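Local atomic coordinates of leucyl aminopeptidase (Trypanosoma brucei brucei, PDB entry 5NTD), a protein that probably removes leucine and similar residues from the N-terminus of peptides, as a two-metal M17 aminopeptidase that holds manganese and the inhibitor bestatin. Residues F383-T386 with N387-F391; L417-E421 with E422-A426; T507-G510 with P511-T515. All coordinates share one frame; numbering follows the deposited sequence.

Contact 1. Residues F383-T386 with N387-F391; sequences FHAT and NELSF
The C-terminal end of helix 374-387, in the catalytic domain of this M17 aminopeptidase, unwinds here into the loop that leads to strand 395-400, and F383 and N387, one turn apart, lie side by side on it. The amide of N387 stacks on the phenyl ring with the two planes 25° apart, and N387 CB sits over one face in a CH-pi contact, 3.8 Å from the ring centroid. Both side chains have CG anti to the backbone N (chi1 -171° for F383, -155° for N387), and they point the same way. The rotation of the amide is fixed at both ends: ND2 donates to E388 OE1 at 2.8 Å, while OD1 is hydrogen-bonded to S484. E388 OE1 receives ND2 on its anti side, somewhat out of the carboxylate plane.

One residue on, H384 crosses E388 at about a right angle, its ND1 3.6 Å from E388 CB; that nitrogen is hydrogen-bonded to Y253. H384 O accepts from E388 N at 2.9 Å, an i to i+4 bond, whereas the bond from N387 N to F383 O is weak. L389 CD1 reaches A385 O at 3.5 Å. Further along a water takes over, accepting from L389 N at 2.9 Å and donating to A385 O and F391 O.

Contact 2. Residues L417-E421 with E422-A426; sequences LYVNE and EGAEA
V419 and E425 lie across one another at a slant, the branched valine against the aliphatic part of the glutamate. V419 CB is 3.8 Å from E425 CB, and its two methyls divide the work: CG2 meets CB and CG of the glutamate, whereas CG1, anti to the backbone N, turns to the helix backbone and approaches E425 N at 3.7 Å. The same CG1 touches A424 CB at 4.0 Å, so one methyl spans two successive helix residues. L417, two residues earlier and also directed at the helix, makes a looser contact through CD1, which stands 4.2 Å from E425 O.

This packing closes the first corner of a beta-alpha-beta unit, in which strand 415-419 turns through N420 and E421 into helix 422-435 before the chain returns as strand 439-441. The local axes of strand 417-419 and helix 422-426 run nearly antiparallel, at 154°, and come within 8.5 Å. E421 is the N-cap residue; its carbonyl O accepts from E425 N at 3.2 Å with an N-H...O angle of 160°, the opening bond of the helix. Its side chain, by contrast, extends away from that carbonyl.

In E425, CG is anti to the backbone N and the chain runs on straight (chi2 -179°), which carries the carboxylate past the valine toward the strand backbone. There a water lies between V419 N, from which it accepts at 3.1 Å, and E425 OE1, 2.7 Å away. OE1 also forms a salt bridge with R113 of the second subunit, whose NH1 is hydrogen-bonded to V419 O as well.

Contact 3. Residues T507-G510 with P511-T515; sequences TGFG and PALLT
L513 meets the residue at the N-cap position of its helix from the first atom of its side chain: CB lies 3.3 Å from G510 O. CG then leaves anti to the backbone N (chi1 174°) and divides into two branches. CD2 reaches F509 CE1 at 4.4 Å, coming to the phenyl ring obliquely, while CD1 points away from that ring. Beyond the two segments the leucine as a whole packs against M428, A431 and S435 of helix 422-435 and M399 of strand 395-400, while the ring of F509 lies among L496, P499 and the chain of E437.

The arrangement is the N-terminus of helix 511-519, the last helix of the chain, with G510 at the N-cap position and P511 in the first turn. G510 O accepts from L514 N at 3.1 Å with an N-H...O angle of 164°, and L514 CG lies 3.5 Å from the same oxygen. The backbone of G510 has a positive phi of 129°, where a CB would run into the preceding carbonyl O. P511 needs no backbone N-H here, and its CD packs 3.3 Å from G508 O. That carbonyl also accepts from a water, which in turn accepts from A512 N at 3.2 Å. Upstream, T507 OG1 accepts from F509 N in an ST turn just ahead of the helix.

All the touching residues are buried, and the N-H groups at the helix start find acceptors: A512 N the water, and both G510 N and L513 N the carboxylate oxygen OE1 of E437. Two N-H donors and the positive end of the helix dipole would both favour the charged carboxylate.

Overall arrangement
The contacts follow one another along the chain inside the catalytic domain. Contact 1 ends helix 374-387 ahead of strand 395-400, contact 2 turns strand 415-419 into helix 422-435, and contact 3 starts helix 511-519. None touches another: the centres of contacts 1 and 2 are about 21 Å apart, and those of contacts 2 and 3 about 18 Å. Strands 395-400 and 415-419 belong to one mixed sheet, each paired with strand 490-495. Contact 3 lies about 5 Å from the centre of the folded chain, and its helix packs on helix 422-435, which contact 2 begins; contact 2 lies farther out, against a second subunit. The metal ligand E373 lies just before helix 374-387, and contact 1 is at its other end.

Contact 1. Residues F383-T386 with N387-F391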
loop_
_atom_site.group_PDB
_atom_site.type_symbol
_atom_site.label_atom_id
_atom_site.label_comp_id
_atom_site.label_asym_id
_atom_site.label_seq_id
_atom_site.Cartn_x
_atom_site.Cartn_y
_atom_site.Cartn_z
ATOM N N PHE G 383 -17.713 -26.845 -20.573
ATOM C CA PHE G 383 -18.027 -27.019 -22.011
ATOM C C PHE G 383 -17.686 -28.451 -22.447
ATOM O O PHE G 383 -18.480 -29.101 -23.117
ATOM C CB PHE G 383 -17.323 -26.074 -22.942
ATOM C CG PHE G 383 -17.845 -26.164 -24.350
ATOM C CD1 PHE G 383 -19.018 -25.496 -24.722
ATOM C CD2 PHE G 383 -17.211 -26.961 -25.299
ATOM C CE1 PHE G 383 -19.518 -25.583 -26.043
ATOM C CE2 PHE G 383 -17.702 -27.046 -26.598
ATOM C CZ PHE G 383 -18.857 -26.368 -26.968
ATOM N N HIS G 384 -16.533 -28.908 -22.021
ATOM C CA HIS G 384 -16.142 -30.272 -22.302
ATOM C C HIS G 384 -17.210 -31.283 -21.804
ATOM O O HIS G 384 -17.637 -32.186 -22.525
ATOM C CB HIS G 384 -14.829 -30.601 -21.621
ATOM C CG HIS G 384 -14.339 -31.984 -21.913
ATOM N ND1 HIS G 384 -13.755 -32.325 -23.117
ATOM C CD2 HIS G 384 -14.347 -33.114 -21.158
ATOM C CE1 HIS G 384 -13.403 -33.601 -23.079
ATOM N NE2 HIS G 384 -13.756 -34.101 -21.906
ATOM N N ALA G 385 -17.624 -31.108 -20.562
ATOM C CA ALA G 385 -18.595 -32.021 -19.935
ATOM C C ALA G 385 -19.939 -31.976 -20.644
ATOM O O ALA G 385 -20.583 -33.007 -20.802
ATOM C CB ALA G 385 -18.786 -31.714 -18.460
ATOM N N THR G 386 -20.345 -30.803 -21.053
ATOM C CA THR G 386 -21.697 -30.617 -21.603
ATOM C C THR G 386 -21.768 -30.776 -23.128
ATOM O O THR G 386 -22.854 -30.791 -23.697
ATOM C CB THR G 386 -22.302 -29.248 -21.242
ATOM O OG1 THR G 386 -21.406 -28.208 -21.639
ATOM C CG2 THR G 386 -22.549 -29.189 -19.767
ATOM N N ASN G 387 -20.624 -30.878 -23.768
ATOM C CA ASN G 387 -20.577 -30.947 -25.229
ATOM C C ASN G 387 -19.796 -32.102 -25.831
ATOM O O ASN G 387 -20.111 -32.535 -26.924
ATOM C CB ASN G 387 -19.983 -29.671 -25.820
ATOM C CG ASN G 387 -20.447 -29.420 -27.259
ATOM O OD1 ASN G 387 -21.579 -29.026 -27.489
ATOM N ND2 ASN G 387 -19.563 -29.651 -28.213
ATOM N N GLU G 388 -18.780 -32.583 -25.145
ATOM C CA GLU G 388 -17.814 -33.497 -25.760
ATOM C C GLU G 388 -17.881 -34.927 -25.284
ATOM O O GLU G 388 -17.071 -35.759 -25.689
ATOM C CB GLU G 388 -16.399 -32.996 -25.537
ATOM C CG GLU G 388 -16.173 -31.600 -26.049
ATOM C CD GLU G 388 -16.227 -31.505 -27.543
ATOM O OE1 GLU G 388 -16.962 -30.611 -27.975
ATOM O OE2 GLU G 388 -15.536 -32.252 -28.297
ATOM N N LEU G 389 -18.803 -35.226 -24.384
ATOM C CA LEU G 389 -18.881 -36.607 -23.819
ATOM C C LEU G 389 -19.876 -37.448 -24.607
ATOM O O LEU G 389 -20.625 -36.946 -25.429
ATOM C CB LEU G 389 -19.259 -36.591 -22.320
ATOM C CG LEU G 389 -18.332 -35.777 -21.438
ATOM C CD1 LEU G 389 -18.770 -35.892 -19.987
ATOM C CD2 LEU G 389 -16.877 -36.212 -21.579
ATOM N N SER G 390 -19.856 -38.736 -24.338
ATOM C CA SER G 390 -20.791 -39.692 -25.022
ATOM C C SER G 390 -22.226 -39.598 -24.501
ATOM O O SER G 390 -23.115 -40.186 -25.069
ATOM C CB SER G 390 -20.324 -41.127 -24.866
ATOM O OG SER G 390 -20.150 -41.408 -23.478
ATOM N N PHE G 391 -22.430 -38.880 -23.414
ATOM C CA PHE G 391 -23.779 -38.557 -22.932
ATOM C C PHE G 391 -23.864 -37.075 -22.619
ATOM O O PHE G 391 -22.847 -36.391 -22.507
ATOM C CB PHE G 391 -24.109 -39.359 -21.686
ATOM C CG PHE G 391 -23.284 -38.966 -20.478
ATOM C CD1 PHE G 391 -22.046 -39.532 -20.252
ATOM C CD2 PHE G 391 -23.792 -38.068 -19.546
ATOM C CE1 PHE G 391 -21.307 -39.205 -19.124
ATOM C CE2 PHE G 391 -23.066 -37.731 -18.409
ATOM C CZ PHE G 391 -21.816 -38.292 -18.203
HETATM O O HOH W 1 -21.210 -34.021 -23.285
#

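Contact 2. Residues L417-E421 with E422-A426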
loop_
_atom_site.group_PDB
_atom_site.type_symbol
_atom_site.label_atom_id
_atom_site.label_comp_id
_atom_site.label_asym_id
_atom_site.label_seq_id
_atom_site.Cartn_x
_atom_site.Cartn_y
_atom_site.Cartn_z
ATOM N N LEU G 417 -23.001 -21.525 -2.940
ATOM C CA LEU G 417 -23.693 -22.116 -4.085
ATOM C C LEU G 417 -24.305 -21.095 -5.045
ATOM O O LEU G 417 -25.150 -20.299 -4.662
ATOM C CB LEU G 417 -24.811 -23.053 -3.623
ATOM C CG LEU G 417 -24.426 -24.193 -2.683
ATOM C CD1 LEU G 417 -25.659 -25.042 -2.386
ATOM C CD2 LEU G 417 -23.316 -25.046 -3.267
ATOM N N TYR G 418 -23.914 -21.199 -6.307
ATOM C CA TYR G 418 -24.530 -20.429 -7.388
ATOM C C TYR G 418 -25.209 -21.451 -8.304
ATOM O O TYR G 418 -24.523 -22.241 -8.963
ATOM C CB TYR G 418 -23.454 -19.633 -8.140
ATOM C CG TYR G 418 -23.926 -18.846 -9.333
ATOM C CD1 TYR G 418 -24.436 -17.541 -9.172
ATOM C CD2 TYR G 418 -23.811 -19.357 -10.631
ATOM C CE1 TYR G 418 -24.866 -16.806 -10.269
ATOM C CE2 TYR G 418 -24.253 -18.625 -11.733
ATOM C CZ TYR G 418 -24.758 -17.354 -11.548
ATOM O OH TYR G 418 -25.178 -16.610 -12.635
ATOM N N VAL G 419 -26.518 -21.424 -8.337
ATOM C CA VAL G 419 -27.291 -22.494 -8.929
ATOM C C VAL G 419 -28.425 -21.970 -9.809
ATOM O O VAL G 419 -29.187 -21.111 -9.391
ATOM C CB VAL G 419 -27.895 -23.402 -7.842
ATOM C CG1 VAL G 419 -28.383 -24.728 -8.437
ATOM C CG2 VAL G 419 -26.863 -23.703 -6.764
ATOM N N ASN G 420 -28.550 -22.533 -10.998
ATOM C CA ASN G 420 -29.578 -22.050 -11.949
ATOM C C ASN G 420 -31.013 -22.538 -11.704
ATOM O O ASN G 420 -31.930 -22.058 -12.309
ATOM C CB ASN G 420 -29.186 -22.343 -13.387
ATOM C CG ASN G 420 -29.260 -23.796 -13.706
ATOM O OD1 ASN G 420 -29.305 -24.644 -12.813
ATOM N ND2 ASN G 420 -29.253 -24.106 -14.961
ATOM N N GLU G 421 -31.186 -23.460 -10.785
ATOM C CA GLU G 421 -32.531 -24.027 -10.439
ATOM C C GLU G 421 -32.702 -24.145 -8.939
ATOM O O GLU G 421 -31.803 -24.608 -8.276
ATOM C CB GLU G 421 -32.700 -25.402 -11.035
ATOM C CG GLU G 421 -32.767 -25.368 -12.548
ATOM C CD GLU G 421 -33.023 -26.722 -13.176
ATOM O OE1 GLU G 421 -33.147 -27.729 -12.426
ATOM O OE2 GLU G 421 -33.107 -26.760 -14.439
ATOM N N GLU G 422 -33.827 -23.694 -8.432
ATOM C CA GLU G 422 -34.129 -23.717 -6.986
ATOM C C GLU G 422 -34.061 -25.162 -6.434
ATOM O O GLU G 422 -33.518 -25.396 -5.360
ATOM C CB GLU G 422 -35.498 -23.050 -6.706
ATOM C CG GLU G 422 -35.754 -22.408 -5.324
ATOM C CD GLU G 422 -35.956 -23.407 -4.188
ATOM O OE1 GLU G 422 -36.102 -24.618 -4.387
ATOM O OE2 GLU G 422 -35.967 -23.001 -3.036
ATOM N N GLY G 423 -34.563 -26.125 -7.197
ATOM C CA GLY G 423 -34.646 -27.535 -6.755
ATOM C C GLY G 423 -33.288 -28.176 -6.493
ATOM O O GLY G 423 -33.042 -28.780 -5.438
ATOM N N ALA G 424 -32.399 -28.008 -7.450
ATOM C CA ALA G 424 -31.010 -28.515 -7.326
ATOM C C ALA G 424 -30.264 -27.824 -6.168
ATOM O O ALA G 424 -29.543 -28.451 -5.394
ATOM C CB ALA G 424 -30.247 -28.308 -8.609
ATOM N N GLU G 425 -30.504 -26.533 -6.035
ATOM C CA GLU G 425 -29.911 -25.754 -4.929
ATOM C C GLU G 425 -30.348 -26.315 -3.557
ATOM O O GLU G 425 -29.530 -26.588 -2.671
ATOM C CB GLU G 425 -30.283 -24.292 -5.027
ATOM C CG GLU G 425 -29.645 -23.432 -3.966
ATOM C CD GLU G 425 -30.075 -21.988 -4.103
ATOM O OE1 GLU G 425 -29.514 -21.292 -4.948
ATOM O OE2 GLU G 425 -30.953 -21.549 -3.351
ATOM N N ALA G 426 -31.644 -26.509 -3.412
ATOM C CA ALA G 426 -32.224 -27.025 -2.142
ATOM C C ALA G 426 -31.709 -28.413 -1.810
ATOM O O ALA G 426 -31.419 -28.736 -0.681
ATOM C CB ALA G 426 -33.754 -27.046 -2.215
HETATM O O HOH W 2 -27.858 -19.635 -6.195
#

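Contact 3. Residues T507-G510 with P511-T515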
loop_
_atom_site.group_PDB
_atom_site.type_symbol
_atom_site.label_atom_id
_atom_site.label_comp_id
_atom_site.label_asym_id
_atom_site.label_seq_id
_atom_site.Cartn_x
_atom_site.Cartn_y
_atom_site.Cartn_z
ATOM N N THR G 507 -9.134 -29.965 5.071
ATOM C CA THR G 507 -10.286 -30.533 5.788
ATOM C C THR G 507 -10.866 -31.780 5.101
ATOM O O THR G 507 -11.662 -32.485 5.678
ATOM C CB THR G 507 -11.439 -29.511 5.903
ATOM O OG1 THR G 507 -11.751 -29.025 4.595
ATOM C CG2 THR G 507 -11.060 -28.393 6.781
ATOM N N GLY G 508 -10.528 -31.974 3.840
ATOM C CA GLY G 508 -11.158 -32.998 3.015
ATOM C C GLY G 508 -12.629 -32.706 2.740
ATOM O O GLY G 508 -13.426 -33.615 2.495
ATOM N N PHE G 509 -12.995 -31.439 2.763
ATOM C CA PHE G 509 -14.371 -30.999 2.443
ATOM C C PHE G 509 -14.675 -31.232 0.976
ATOM O O PHE G 509 -13.882 -30.897 0.105
ATOM C CB PHE G 509 -14.518 -29.506 2.770
ATOM C CG PHE G 509 -15.885 -28.920 2.527
ATOM C CD1 PHE G 509 -16.320 -28.612 1.237
ATOM C CD2 PHE G 509 -16.683 -28.558 3.592
ATOM C CE1 PHE G 509 -17.548 -28.009 1.027
ATOM C CE2 PHE G 509 -17.911 -27.965 3.388
ATOM C CZ PHE G 509 -18.343 -27.688 2.114
ATOM N N GLY G 510 -15.848 -31.769 0.723
ATOM C CA GLY G 510 -16.393 -31.884 -0.638
ATOM C C GLY G 510 -16.883 -33.271 -1.011
ATOM O O GLY G 510 -18.017 -33.427 -1.497
ATOM N N PRO G 511 -16.047 -34.293 -0.833
ATOM C CA PRO G 511 -16.456 -35.638 -1.254
ATOM C C PRO G 511 -17.697 -36.192 -0.570
ATOM O O PRO G 511 -18.593 -36.682 -1.229
ATOM C CB PRO G 511 -15.239 -36.488 -0.924
ATOM C CG PRO G 511 -14.107 -35.534 -1.064
ATOM C CD PRO G 511 -14.622 -34.242 -0.518
ATOM N N ALA G 512 -17.769 -36.065 0.737
ATOM C CA ALA G 512 -18.935 -36.542 1.497
ATOM C C ALA G 512 -20.206 -35.781 1.107
ATOM O O ALA G 512 -21.295 -36.341 1.049
ATOM C CB ALA G 512 -18.708 -36.434 2.989
ATOM N N LEU G 513 -20.057 -34.488 0.869
ATOM C CA LEU G 513 -21.163 -33.644 0.351
ATOM C C LEU G 513 -21.745 -34.277 -0.925
ATOM O O LEU G 513 -22.946 -34.475 -1.036
ATOM C CB LEU G 513 -20.684 -32.227 0.032
ATOM C CG LEU G 513 -21.668 -31.262 -0.642
ATOM C CD1 LEU G 513 -22.876 -31.029 0.237
ATOM C CD2 LEU G 513 -20.952 -29.957 -0.917
ATOM N N LEU G 514 -20.866 -34.587 -1.858
ATOM C CA LEU G 514 -21.272 -35.212 -3.110
ATOM C C LEU G 514 -21.932 -36.601 -2.876
ATOM O O LEU G 514 -22.943 -36.923 -3.477
ATOM C CB LEU G 514 -20.094 -35.388 -4.049
ATOM C CG LEU G 514 -19.499 -34.122 -4.647
ATOM C CD1 LEU G 514 -18.255 -34.442 -5.457
ATOM C CD2 LEU G 514 -20.528 -33.417 -5.531
ATOM N N THR G 515 -21.320 -37.393 -2.014
ATOM C CA THR G 515 -21.822 -38.711 -1.734
ATOM C C THR G 515 -23.267 -38.613 -1.246
ATOM O O THR G 515 -24.139 -39.324 -1.721
ATOM C CB THR G 515 -20.956 -39.440 -0.713
ATOM O OG1 THR G 515 -19.641 -39.605 -1.268
ATOM C CG2 THR G 515 -21.534 -40.834 -0.412
HETATM O O HOH W 3 -15.485 -35.496 2.926
#